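Local coordinates for protein dihydropteroate synthase (Burkholderia cenocepacia, PDB 2Y5S) that probably catalyses the condensation of 4-aminobenzoate with 6-hydroxymethyl-7,8-dihydropterin diphosphate to give 7,8-dihydropteroate, a step of folate biosynthesis, at residues P227-M232 against I268-D273; D61-G66 against L96-S101; D103-A108 against N122-F127; M146-E151 against F196-A201. All coordinates share one frame; numbering follows the deposited sequence. Where two conformers were deposited one is given.

Interaction 1: residues P227-M232 against I268-D273; sequences PILAGM and IVRVHD. With 78H (7,8-dihydropteroate), chain P.
Three backbone hydrogen bonds tie Ile228-Ala230 to Ile268-Arg270 in a parallel ladder. Ile268 N gives its hydrogen to Ile228 O at 3.1 Å, Ala230 N binds Ile268 O at 3.0 Å, and Arg270 N binds Ala230 O. Beyond Ala230 the chains part, and a water takes over: it accepts from Met232 N at 2.9 Å and donates to Arg270 O, so both buried groups still have a partner. Leu229 CG packs on Ile268 CG2 at 4.0 Å, two branched aliphatic side chains on the same face of the sheet. Leu229 CD2 continues to the pterin of 7,8-dihydropteroate, 3.8 Å from its N2. Glycine suits position 231 because a CB would collide with the pterin O4; Gly231 O is itself bound by the ammonium of Lys235. Arg270 leaves the strand with CG anti to the backbone N (chi1 -178°); its extended chain carries the guanidinium to the pterin, and the turn about the last torsion (chi4 -82°) lays it nearly parallel to the ring, N8 of 7,8-dihydropteroate lying 3.5 Å above the guanidinium plane. The charge is met at NE by a salt bridge to Asp64, with a long, weak ion pair from NH2 to Asp103. Neighbouring parallel strands that deliver ligand-binding residues from their C-terminal ends are the hallmark of the TIM barrel, here forming the pterin pocket of dihydropteroate synthase.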
# COMPACT_ATOMS: atom_id res chain seq x y z
N PRO B 227 19.26 -11.28 -2.78
CA PRO B 227 17.86 -10.94 -2.58
C PRO B 227 17.62 -10.39 -1.18
O PRO B 227 18.34 -10.77 -0.24
CB PRO B 227 17.15 -12.27 -2.79
CG PRO B 227 18.14 -13.29 -2.35
CD PRO B 227 19.46 -12.74 -2.85
N ILE B 228 16.64 -9.50 -1.06
CA ILE B 228 16.40 -8.71 0.14
C ILE B 228 15.16 -9.19 0.88
O ILE B 228 14.09 -9.37 0.26
CB ILE B 228 16.18 -7.24 -0.20
CG1 ILE B 228 17.42 -6.66 -0.88
CG2 ILE B 228 15.79 -6.40 1.06
CD1 ILE B 228 17.19 -5.26 -1.51
N LEU B 229 15.33 -9.45 2.17
CA LEU B 229 14.24 -9.62 3.11
C LEU B 229 14.09 -8.31 3.88
O LEU B 229 15.07 -7.77 4.39
CB LEU B 229 14.55 -10.77 4.06
CG LEU B 229 13.43 -11.25 5.02
CD1 LEU B 229 13.71 -12.73 5.38
CD2 LEU B 229 13.33 -10.40 6.28
N ALA B 230 12.86 -7.79 3.94
CA ALA B 230 12.55 -6.56 4.64
C ALA B 230 11.48 -6.82 5.69
O ALA B 230 10.47 -7.45 5.43
CB ALA B 230 12.05 -5.51 3.66
N GLY B 231 11.73 -6.32 6.89
CA GLY B 231 10.79 -6.46 7.99
C GLY B 231 10.51 -5.11 8.64
O GLY B 231 11.35 -4.59 9.38
N MET B 232 9.32 -4.56 8.39
CA MET B 232 8.91 -3.29 9.01
C MET B 232 7.63 -3.37 9.81
O MET B 232 7.20 -2.37 10.38
CB MET B 232 8.76 -2.26 7.90
CG MET B 232 10.10 -1.95 7.28
SD MET B 232 9.92 -0.93 5.85
CE MET B 232 9.46 -2.18 4.71
N ILE B 268 11.35 -10.77 -0.13
CA ILE B 268 10.52 -11.29 0.96
C ILE B 268 10.14 -10.16 1.89
O ILE B 268 10.98 -9.33 2.25
CB ILE B 268 11.27 -12.39 1.77
CG1 ILE B 268 11.74 -13.53 0.87
CG2 ILE B 268 10.40 -12.92 2.93
CD1 ILE B 268 12.65 -14.54 1.55
N VAL B 269 8.87 -10.14 2.32
CA VAL B 269 8.44 -9.22 3.34
C VAL B 269 7.96 -10.03 4.57
O VAL B 269 7.21 -11.01 4.44
CB VAL B 269 7.37 -8.21 2.82
CG1 VAL B 269 8.01 -7.20 1.79
CG2 VAL B 269 6.16 -8.92 2.19
N ARG B 270 8.45 -9.63 5.74
CA ARG B 270 8.21 -10.30 7.00
C ARG B 270 7.13 -9.54 7.73
O ARG B 270 7.31 -8.39 8.07
CB ARG B 270 9.50 -10.33 7.82
CG ARG B 270 9.44 -11.04 9.14
CD ARG B 270 10.85 -11.10 9.76
NE ARG B 270 10.81 -11.80 11.04
CZ ARG B 270 10.45 -11.25 12.19
NH1 ARG B 270 10.11 -9.97 12.26
NH2 ARG B 270 10.43 -12.00 13.30
N VAL B 271 6.00 -10.19 7.98
CA VAL B 271 4.83 -9.47 8.46
C VAL B 271 4.04 -10.22 9.52
O VAL B 271 4.09 -11.46 9.61
CB VAL B 271 3.89 -9.13 7.29
CG1 VAL B 271 4.66 -8.39 6.18
CG2 VAL B 271 3.23 -10.43 6.72
N HIS B 272 3.31 -9.45 10.32
CA HIS B 272 2.35 -10.00 11.27
C HIS B 272 1.02 -10.24 10.59
O HIS B 272 0.37 -11.25 10.84
CB HIS B 272 2.12 -9.02 12.42
CG HIS B 272 3.32 -8.82 13.29
ND1 HIS B 272 4.20 -7.77 13.11
CD2 HIS B 272 3.78 -9.53 14.34
CE1 HIS B 272 5.15 -7.85 14.02
NE2 HIS B 272 4.92 -8.91 14.78
N ASP B 273 0.63 -9.31 9.73
CA ASP B 273 -0.72 -9.29 9.17
C ASP B 273 -0.73 -9.92 7.78
O ASP B 273 -0.62 -9.23 6.78
CB ASP B 273 -1.25 -7.86 9.16
CG ASP B 273 -1.17 -7.23 10.52
OD1 ASP B 273 -2.03 -7.58 11.35
OD2 ASP B 273 -0.20 -6.46 10.78
O4 78H P . 13.40 -6.75 10.53
C4 78H P . 13.73 -7.90 10.82
C5 78H P . 13.46 -8.45 12.09
N3 78H P . 14.40 -8.69 9.88
C9 78H P . 13.88 -9.77 12.34
N5 78H P . 12.76 -7.75 13.03
C2 78H P . 14.83 -10.01 10.21
N8 78H P . 13.64 -10.37 13.57
N1 78H P . 14.54 -10.51 11.42
C6 78H P . 12.54 -8.27 14.25
N2 78H P . 15.51 -10.76 9.32
C7 78H P . 13.13 -9.60 14.71
C10 78H P . 11.71 -7.52 15.26
N11 78H P . 12.54 -6.54 15.97
C15 78H P . 12.11 -5.29 16.07
C16 78H P . 12.94 -4.22 15.75
C17 78H P . 10.79 -5.07 16.49
C18 78H P . 12.46 -2.93 15.86
C19 78H P . 10.31 -3.77 16.60
C20 78H P . 11.15 -2.70 16.28
C21 78H P . 10.61 -1.27 16.37
O22 78H P . 11.29 -0.40 15.81
O23 78H P . 9.48 -1.06 16.87
O HOH W 1 7.30 -5.83 6.75

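Interaction 2: residues D61-G66 against L96-S101; sequences DLLDIG and LNVPLS
Ser101 and Asp64 face each other across two parallel strands, and the serine hydroxyl donates to Asp64 OD1 in a bond of 2.6 Å between OG and OD1. The hydroxyl meets the carboxylate from above its plane, 37° out of it. Both side chains stand anti to their backbone N (chi1 -165° for Asp64) on the same face of the sheet, and a small hydroxyl suits a place this close to a buried acid. Main-chain bonds set the pairing. Leu63 N binds Pro99 O at 2.9 Å, Ser101 N binds Leu63 O at 2.7 Å, and Ile65 N reaches Ser101 O in an almost straight bond (179° at the hydrogen). Proline is acceptable at 99 because its carbonyl, not its nitrogen, serves this ladder. Its ring instead packs on the neighbouring strand, CB lying 3.8 Å from Leu62 CD2, the two side chains crossing at about a right angle. On the other face Leu63 packs on Ala52, Met55 and Ile56 of helix 45-58, where an aliphatic side chain belongs. Further out, Asp64 OD2 forms a salt bridge with Arg270 and accepts from Asn122 ND2. With OD1 held by Ser101, the carboxylate has a partner at each oxygen and in turn positions two residues of the pterin pocket. Strand 62-66, helix 79-93 and strand 100-103 make a beta-alpha-beta crossover, the repeating unit of the TIM barrel.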
# COMPACT_ATOMS: atom_id res chain seq x y z
N ASP B 61 3.84 -17.61 2.61
CA ASP B 61 4.76 -18.47 1.84
C ASP B 61 5.90 -19.03 2.70
O ASP B 61 6.50 -20.05 2.35
CB ASP B 61 5.36 -17.67 0.69
CG ASP B 61 4.32 -17.07 -0.20
OD1 ASP B 61 3.56 -17.84 -0.81
OD2 ASP B 61 4.26 -15.83 -0.30
N LEU B 62 6.22 -18.35 3.80
CA LEU B 62 7.20 -18.84 4.78
C LEU B 62 6.68 -18.51 6.16
O LEU B 62 5.86 -17.59 6.31
CB LEU B 62 8.57 -18.18 4.62
CG LEU B 62 9.31 -18.12 3.28
CD1 LEU B 62 8.85 -16.86 2.52
CD2 LEU B 62 10.83 -18.09 3.51
N LEU B 63 7.17 -19.26 7.17
CA LEU B 63 6.87 -18.97 8.56
C LEU B 63 8.17 -18.70 9.31
O LEU B 63 9.12 -19.46 9.17
CB LEU B 63 6.13 -20.13 9.22
CG LEU B 63 4.78 -20.46 8.61
CD1 LEU B 63 4.25 -21.79 9.18
CD2 LEU B 63 3.82 -19.30 8.83
N ASP B 64 8.18 -17.64 10.12
CA ASP B 64 9.36 -17.28 10.90
C ASP B 64 9.07 -17.60 12.36
O ASP B 64 8.17 -17.01 12.97
CB ASP B 64 9.75 -15.81 10.69
CG ASP B 64 11.18 -15.47 11.18
OD1 ASP B 64 12.11 -16.29 11.03
OD2 ASP B 64 11.39 -14.36 11.72
N ILE B 65 9.79 -18.58 12.88
CA ILE B 65 9.60 -19.08 14.23
C ILE B 65 10.64 -18.42 15.12
O ILE B 65 11.83 -18.55 14.87
CB ILE B 65 9.82 -20.61 14.31
CG1 ILE B 65 8.85 -21.38 13.40
CG2 ILE B 65 9.67 -21.08 15.75
CD1 ILE B 65 9.28 -22.84 13.18
N GLY B 66 10.19 -17.73 16.16
CA GLY B 66 11.11 -17.10 17.11
C GLY B 66 10.68 -17.38 18.53
O GLY B 66 9.55 -17.09 18.89
N LEU B 96 4.05 -29.74 6.99
CA LEU B 96 3.26 -28.82 6.18
C LEU B 96 3.93 -28.39 4.85
O LEU B 96 3.28 -27.78 4.01
CB LEU B 96 2.85 -27.59 6.99
CG LEU B 96 1.94 -27.83 8.21
CD1 LEU B 96 1.64 -26.53 8.93
CD2 LEU B 96 0.65 -28.55 7.81
N ASN B 97 5.21 -28.70 4.68
CA ASN B 97 5.93 -28.38 3.45
C ASN B 97 5.84 -26.90 3.09
O ASN B 97 5.49 -26.54 1.98
CB ASN B 97 5.44 -29.28 2.30
CG ASN B 97 5.66 -30.77 2.59
OD1 ASN B 97 6.52 -31.13 3.39
ND2 ASN B 97 4.87 -31.63 1.95
N VAL B 98 6.16 -26.06 4.07
CA VAL B 98 6.26 -24.61 3.89
C VAL B 98 7.59 -24.17 4.52
O VAL B 98 7.98 -24.65 5.58
CB VAL B 98 5.05 -23.86 4.52
CG1 VAL B 98 4.92 -24.15 6.00
CG2 VAL B 98 5.16 -22.37 4.28
N PRO B 99 8.33 -23.28 3.83
CA PRO B 99 9.61 -22.92 4.43
C PRO B 99 9.51 -22.46 5.90
O PRO B 99 8.66 -21.63 6.25
CB PRO B 99 10.12 -21.80 3.53
CG PRO B 99 9.51 -22.11 2.16
CD PRO B 99 8.20 -22.78 2.44
N LEU B 100 10.36 -23.05 6.74
CA LEU B 100 10.46 -22.74 8.15
C LEU B 100 11.73 -21.93 8.41
O LEU B 100 12.84 -22.46 8.30
CB LEU B 100 10.45 -24.02 8.99
CG LEU B 100 9.23 -24.94 8.83
CD1 LEU B 100 9.28 -26.13 9.80
CD2 LEU B 100 7.92 -24.17 9.00
N SER B 101 11.55 -20.66 8.75
CA SER B 101 12.64 -19.78 9.08
C SER B 101 12.76 -19.71 10.60
O SER B 101 11.74 -19.74 11.31
CB SER B 101 12.39 -18.38 8.51
OG SER B 101 13.28 -17.44 9.06

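Interaction 3: residues D103-A108 against N122-F127; sequences DTYKPA and NDIWGF. With 78H (7,8-dihydropteroate), chain P.
Asn122 O is gripped from two sides of the contact: Thr104 N binds it at 3.2 Å, and a water donates to it at 2.9 Å. The same water donates to Asp103 OD1 at 2.8 Å and accepts from Ile124 N, bridging the two strand ends. Asp103 and Asn122 extend from the same face to 7,8-dihydropteroate. Asn122, an amide with both a donor and an acceptor, suits the pterin edge: ND2 donates to N1 at 3.0 Å, while OD1 faces N2 at a modelled distance too short to be taken literally. Asp103 receives weak bonds from N8, and its OD2 also accepts from Thr70. Past the strands Tyr105 takes the crowded position between backbone N and carbonyl carbon (chi1 58°), which turns its ring over the loop. The edge of Trp125 meets a Tyr105 face in a T-shaped stack, planes at 76°, with Trp125 CD1 3.6 Å from Tyr105 CG. Asp123 shapes that loop: OD1 accepts from Trp125 N at 2.8 Å, an Asx turn, and OD2 from Phe127 N. Tyr105 OH is bound to Glu68. An amide set against the pterin edge and a carboxylate near N8 are consistent with recognition of the ring by complementary polarity.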
# COMPACT_ATOMS: atom_id res chain seq x y z
N ASP B 103 14.14 -17.43 13.71
CA ASP B 103 14.58 -16.11 14.16
C ASP B 103 15.45 -16.28 15.40
O ASP B 103 14.96 -16.30 16.55
CB ASP B 103 13.37 -15.22 14.44
CG ASP B 103 13.74 -13.80 14.92
OD1 ASP B 103 14.88 -13.33 14.76
OD2 ASP B 103 12.82 -13.14 15.45
N THR B 104 16.74 -16.47 15.16
CA THR B 104 17.70 -16.64 16.24
C THR B 104 19.10 -16.21 15.85
O THR B 104 19.50 -16.32 14.69
CB THR B 104 17.80 -18.11 16.69
OG1 THR B 104 18.58 -18.16 17.90
CG2 THR B 104 18.44 -18.97 15.60
N TYR B 105 19.82 -15.72 16.85
CA TYR B 105 21.24 -15.39 16.73
C TYR B 105 22.12 -16.34 17.56
O TYR B 105 23.35 -16.18 17.57
CB TYR B 105 21.48 -13.95 17.18
CG TYR B 105 21.03 -13.64 18.59
CD1 TYR B 105 21.87 -13.87 19.67
CD2 TYR B 105 19.77 -13.12 18.84
CE1 TYR B 105 21.47 -13.58 20.96
CE2 TYR B 105 19.35 -12.84 20.13
CZ TYR B 105 20.22 -13.07 21.18
OH TYR B 105 19.83 -12.80 22.47
N LYS B 106 21.51 -17.30 18.25
CA LYS B 106 22.26 -18.23 19.09
C LYS B 106 22.71 -19.44 18.29
O LYS B 106 21.87 -20.19 17.80
CB LYS B 106 21.41 -18.68 20.28
CG LYS B 106 21.01 -17.56 21.20
CD LYS B 106 20.58 -18.10 22.56
CE LYS B 106 20.10 -16.99 23.49
NZ LYS B 106 19.03 -16.18 22.87
N PRO B 107 24.03 -19.62 18.12
CA PRO B 107 24.52 -20.80 17.41
C PRO B 107 23.94 -22.15 17.86
O PRO B 107 23.64 -22.98 17.02
CB PRO B 107 26.03 -20.73 17.64
CG PRO B 107 26.31 -19.26 17.75
CD PRO B 107 25.14 -18.72 18.50
N ALA B 108 23.75 -22.36 19.16
CA ALA B 108 23.17 -23.63 19.63
C ALA B 108 21.73 -23.83 19.13
O ALA B 108 21.30 -24.96 18.89
CB ALA B 108 23.21 -23.72 21.16
N ASN B 122 17.50 -16.98 10.23
CA ASN B 122 17.30 -15.57 10.13
C ASN B 122 17.96 -14.91 11.34
O ASN B 122 17.42 -14.99 12.44
CB ASN B 122 15.78 -15.30 10.13
CG ASN B 122 15.46 -13.82 10.14
OD1 ASN B 122 16.25 -13.03 9.67
ND2 ASN B 122 14.31 -13.45 10.71
N ASP B 123 19.09 -14.24 11.12
CA ASP B 123 19.98 -13.81 12.22
C ASP B 123 20.18 -12.29 12.31
O ASP B 123 20.87 -11.68 11.50
CB ASP B 123 21.34 -14.50 12.10
CG ASP B 123 22.27 -14.20 13.28
OD1 ASP B 123 21.85 -13.59 14.28
OD2 ASP B 123 23.46 -14.56 13.17
N ILE B 124 19.59 -11.70 13.33
CA ILE B 124 19.73 -10.27 13.58
C ILE B 124 21.19 -9.86 13.78
O ILE B 124 21.52 -8.71 13.53
CB ILE B 124 18.85 -9.77 14.77
CG1 ILE B 124 19.18 -10.51 16.06
CG2 ILE B 124 17.35 -9.93 14.43
CD1 ILE B 124 18.84 -9.70 17.33
N TRP B 125 22.05 -10.78 14.20
CA TRP B 125 23.47 -10.46 14.37
C TRP B 125 24.34 -10.75 13.15
O TRP B 125 25.55 -10.58 13.22
CB TRP B 125 24.04 -11.15 15.62
CG TRP B 125 23.77 -10.38 16.87
CD1 TRP B 125 22.90 -10.71 17.85
CD2 TRP B 125 24.37 -9.13 17.27
NE1 TRP B 125 22.89 -9.75 18.82
CE2 TRP B 125 23.79 -8.77 18.49
CE3 TRP B 125 25.31 -8.28 16.69
CZ2 TRP B 125 24.14 -7.60 19.18
CZ3 TRP B 125 25.67 -7.12 17.37
CH2 TRP B 125 25.08 -6.79 18.60
N GLY B 126 23.73 -11.19 12.05
CA GLY B 126 24.44 -11.34 10.78
C GLY B 126 25.56 -12.37 10.85
O GLY B 126 26.59 -12.23 10.20
N PHE B 127 25.33 -13.39 11.67
CA PHE B 127 26.23 -14.51 11.88
C PHE B 127 27.53 -14.10 12.53
O PHE B 127 28.57 -14.74 12.34
CB PHE B 127 26.40 -15.31 10.56
CG PHE B 127 25.08 -15.77 10.01
CD1 PHE B 127 24.45 -16.87 10.55
CD2 PHE B 127 24.42 -15.04 9.05
CE1 PHE B 127 23.21 -17.26 10.10
CE2 PHE B 127 23.18 -15.41 8.60
CZ PHE B 127 22.56 -16.53 9.12
O4 78H P . 13.40 -6.75 10.53
C4 78H P . 13.73 -7.90 10.82
C5 78H P . 13.46 -8.45 12.09
N3 78H P . 14.40 -8.69 9.88
C9 78H P . 13.88 -9.77 12.34
N5 78H P . 12.76 -7.75 13.03
C2 78H P . 14.83 -10.01 10.21
N8 78H P . 13.64 -10.37 13.57
N1 78H P . 14.54 -10.51 11.42
C6 78H P . 12.54 -8.27 14.25
N2 78H P . 15.51 -10.76 9.32
C7 78H P . 13.13 -9.60 14.71
C10 78H P . 11.71 -7.52 15.26
N11 78H P . 12.54 -6.54 15.97
C15 78H P . 12.11 -5.29 16.07
C16 78H P . 12.94 -4.22 15.75
C17 78H P . 10.79 -5.07 16.49
C18 78H P . 12.46 -2.93 15.86
C19 78H P . 10.31 -3.77 16.60
C20 78H P . 11.15 -2.70 16.28
C21 78H P . 10.61 -1.27 16.37
O22 78H P . 11.29 -0.40 15.81
O23 78H P . 9.48 -1.06 16.87
O HOH W 2 17.70 -13.46 14.86
O HOH W 3 24.91 -14.73 15.34

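Interaction 4: residues M146-E151 against F196-A201; sequences MHMLGE and FGFGKA. With 78H (7,8-dihydropteroate), chain P; EDO (1,2-ethanediol), chain V.
Phe198 presents one ring face to Met146 and the opposite face to C16 of 7,8-dihydropteroate, at the C-terminal end of strand 142-146 and in the loop after strand 190-193 of a TIM barrel. Met146 crosses the phenyl ring at about a right angle, and the bend at its last torsion (chi3 82°) carries the methyl over the face. The result is a CH-pi contact, CE standing 3.4 Å from the ring centroid and 17° off the normal; the sulfur is oblique, in a Met-aromatic contact, and also lies 3.6 Å from N3 of the ligand. Flexible, polarisable methionine suits a site between two flat groups. Met148 comes obliquely, its SD 3.7 Å from Phe198 CD1, a second Met-aromatic contact. The pterin N5 lies at the edge of the Phe198 ring, in its plane, while N11 comes within 3.2 Å of Phe198 CZ. Gly199, next to Phe198, adopts positive phi, and a CB there would run into Leu149. Behind Phe198, His147 and Lys200 meet obliquely. The lysine chain, bent at chi2, brings NZ to the imidazole edge; His147 ND1, Phe198 O, Gly195 O and Pro194 O lie round it and must share its hydrogens, acceptors that would stabilise a protonated amine. Leu149 N adds a weak bond to Phe198 O. The hydrogen bond from Lys200 NZ to His147 ND1 is 2.8 Å long, with NZ 2° out of the ring plane.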
# COMPACT_ATOMS: atom_id res chain seq x y z
N MET B 146 21.19 -10.03 8.63
CA MET B 146 20.63 -8.70 8.85
C MET B 146 21.70 -7.74 9.31
O MET B 146 22.69 -8.15 9.93
CB MET B 146 19.53 -8.77 9.90
CG MET B 146 18.57 -7.58 9.91
SD MET B 146 17.52 -7.57 11.37
CE MET B 146 18.65 -6.82 12.56
N HIS B 147 21.48 -6.45 9.04
CA HIS B 147 22.29 -5.38 9.61
C HIS B 147 21.70 -4.85 10.92
O HIS B 147 20.54 -4.43 10.97
CB HIS B 147 22.42 -4.21 8.62
CG HIS B 147 23.16 -3.04 9.18
ND1 HIS B 147 22.55 -2.06 9.95
CD2 HIS B 147 24.47 -2.69 9.10
CE1 HIS B 147 23.45 -1.18 10.32
NE2 HIS B 147 24.62 -1.52 9.81
N MET B 148 22.52 -4.86 11.96
CA MET B 148 22.19 -4.22 13.21
C MET B 148 23.45 -3.51 13.65
O MET B 148 24.55 -4.07 13.55
CB MET B 148 21.71 -5.24 14.26
CG MET B 148 21.60 -4.69 15.68
SD MET B 148 20.95 -5.85 16.91
CE MET B 148 21.79 -7.32 16.39
N LEU B 149 23.31 -2.28 14.11
CA LEU B 149 24.46 -1.56 14.65
C LEU B 149 24.62 -2.00 16.10
O LEU B 149 23.70 -1.86 16.90
CB LEU B 149 24.25 -0.05 14.54
CG LEU B 149 25.48 0.82 14.29
CD1 LEU B 149 26.20 0.38 13.01
CD2 LEU B 149 25.07 2.27 14.19
N GLY B 150 25.77 -2.55 16.45
CA GLY B 150 26.02 -2.95 17.83
C GLY B 150 27.24 -3.82 17.96
O GLY B 150 27.77 -4.29 16.96
N GLU B 151 27.72 -4.02 19.19
CA GLU B 151 28.83 -4.95 19.43
C GLU B 151 28.23 -6.27 19.89
O GLU B 151 27.54 -6.32 20.92
CB GLU B 151 29.81 -4.38 20.46
CG GLU B 151 31.22 -4.97 20.38
CD GLU B 151 31.78 -4.99 18.95
OE1 GLU B 151 31.11 -4.49 18.02
OE2 GLU B 151 32.89 -5.51 18.77
N PHE B 196 15.59 -2.87 9.57
CA PHE B 196 14.79 -1.73 9.95
C PHE B 196 14.55 -1.72 11.47
O PHE B 196 14.15 -2.72 12.03
CB PHE B 196 13.45 -1.77 9.21
CG PHE B 196 13.57 -1.49 7.76
CD1 PHE B 196 13.88 -0.22 7.32
CD2 PHE B 196 13.41 -2.51 6.81
CE1 PHE B 196 14.03 0.05 5.97
CE2 PHE B 196 13.55 -2.24 5.47
CZ PHE B 196 13.86 -0.96 5.05
N GLY B 197 14.82 -0.58 12.10
CA GLY B 197 14.58 -0.39 13.52
C GLY B 197 15.72 -0.91 14.39
O GLY B 197 15.57 -0.93 15.61
N PHE B 198 16.84 -1.31 13.80
CA PHE B 198 17.98 -1.83 14.59
C PHE B 198 19.20 -0.90 14.54
O PHE B 198 20.11 -1.06 13.70
CB PHE B 198 18.38 -3.21 14.10
CG PHE B 198 17.41 -4.31 14.44
CD1 PHE B 198 17.55 -5.02 15.63
CD2 PHE B 198 16.38 -4.65 13.57
CE1 PHE B 198 16.67 -6.07 15.95
CE2 PHE B 198 15.50 -5.68 13.87
CZ PHE B 198 15.64 -6.39 15.06
N GLY B 199 19.24 0.07 15.46
CA GLY B 199 20.32 1.05 15.51
C GLY B 199 20.20 2.11 14.43
O GLY B 199 21.20 2.55 13.86
N LYS B 200 18.97 2.52 14.12
CA LYS B 200 18.69 3.52 13.09
C LYS B 200 17.88 4.65 13.68
O LYS B 200 17.02 4.41 14.51
CB LYS B 200 17.90 2.89 11.94
CG LYS B 200 18.75 2.12 10.93
CD LYS B 200 18.69 0.67 11.11
CE LYS B 200 19.77 -0.05 10.31
NZ LYS B 200 19.94 -1.44 10.82
N ALA B 201 18.15 5.88 13.26
CA ALA B 201 17.25 7.00 13.57
C ALA B 201 15.84 6.62 13.08
O ALA B 201 15.67 6.25 11.92
CB ALA B 201 17.75 8.31 12.93
O4 78H P . 13.40 -6.75 10.53
C4 78H P . 13.73 -7.90 10.82
C5 78H P . 13.46 -8.45 12.09
N3 78H P . 14.40 -8.69 9.88
C9 78H P . 13.88 -9.77 12.34
N5 78H P . 12.76 -7.75 13.03
C2 78H P . 14.83 -10.01 10.21
N8 78H P . 13.64 -10.37 13.57
N1 78H P . 14.54 -10.51 11.42
C6 78H P . 12.54 -8.27 14.25
N2 78H P . 15.51 -10.76 9.32
C7 78H P . 13.13 -9.60 14.71
C10 78H P . 11.71 -7.52 15.26
N11 78H P . 12.54 -6.54 15.97
C15 78H P . 12.11 -5.29 16.07
C16 78H P . 12.94 -4.22 15.75
C17 78H P . 10.79 -5.07 16.49
C18 78H P . 12.46 -2.93 15.86
C19 78H P . 10.31 -3.77 16.60
C20 78H P . 11.15 -2.70 16.28
C21 78H P . 10.61 -1.27 16.37
O22 78H P . 11.29 -0.40 15.81
O23 78H P . 9.48 -1.06 16.87
C1 EDO V . 28.95 -2.89 12.35
O1 EDO V . 28.95 -1.54 11.86
C2 EDO V . 27.53 -3.21 12.79
O2 EDO V . 27.52 -3.45 14.20

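Along the chain the contacts come in series: interaction 2 closes first, then 3, 4 and 1. Interactions 1, 2 and 3 share the parallel eight-stranded barrel, interactions 2 and 3 meeting at strand 100-103, whose neighbours are 62-66 and 120-123, while interaction 1 pairs strands 229-230 and 268-271. Interaction 4 joins the segments that end or follow strands 142-146 and 190-193. Centres of interactions 1 and 2 are about 13 Å apart, those of 2 and 4 about 24 Å, on opposite sides of the chain's centre. Interactions 1, 3 and 4 all touch 7,8-dihydropteroate; interaction 2 bears on the pocket indirectly, Asp64 holding Arg270 and Asn122, so distant parts of the barrel build one site.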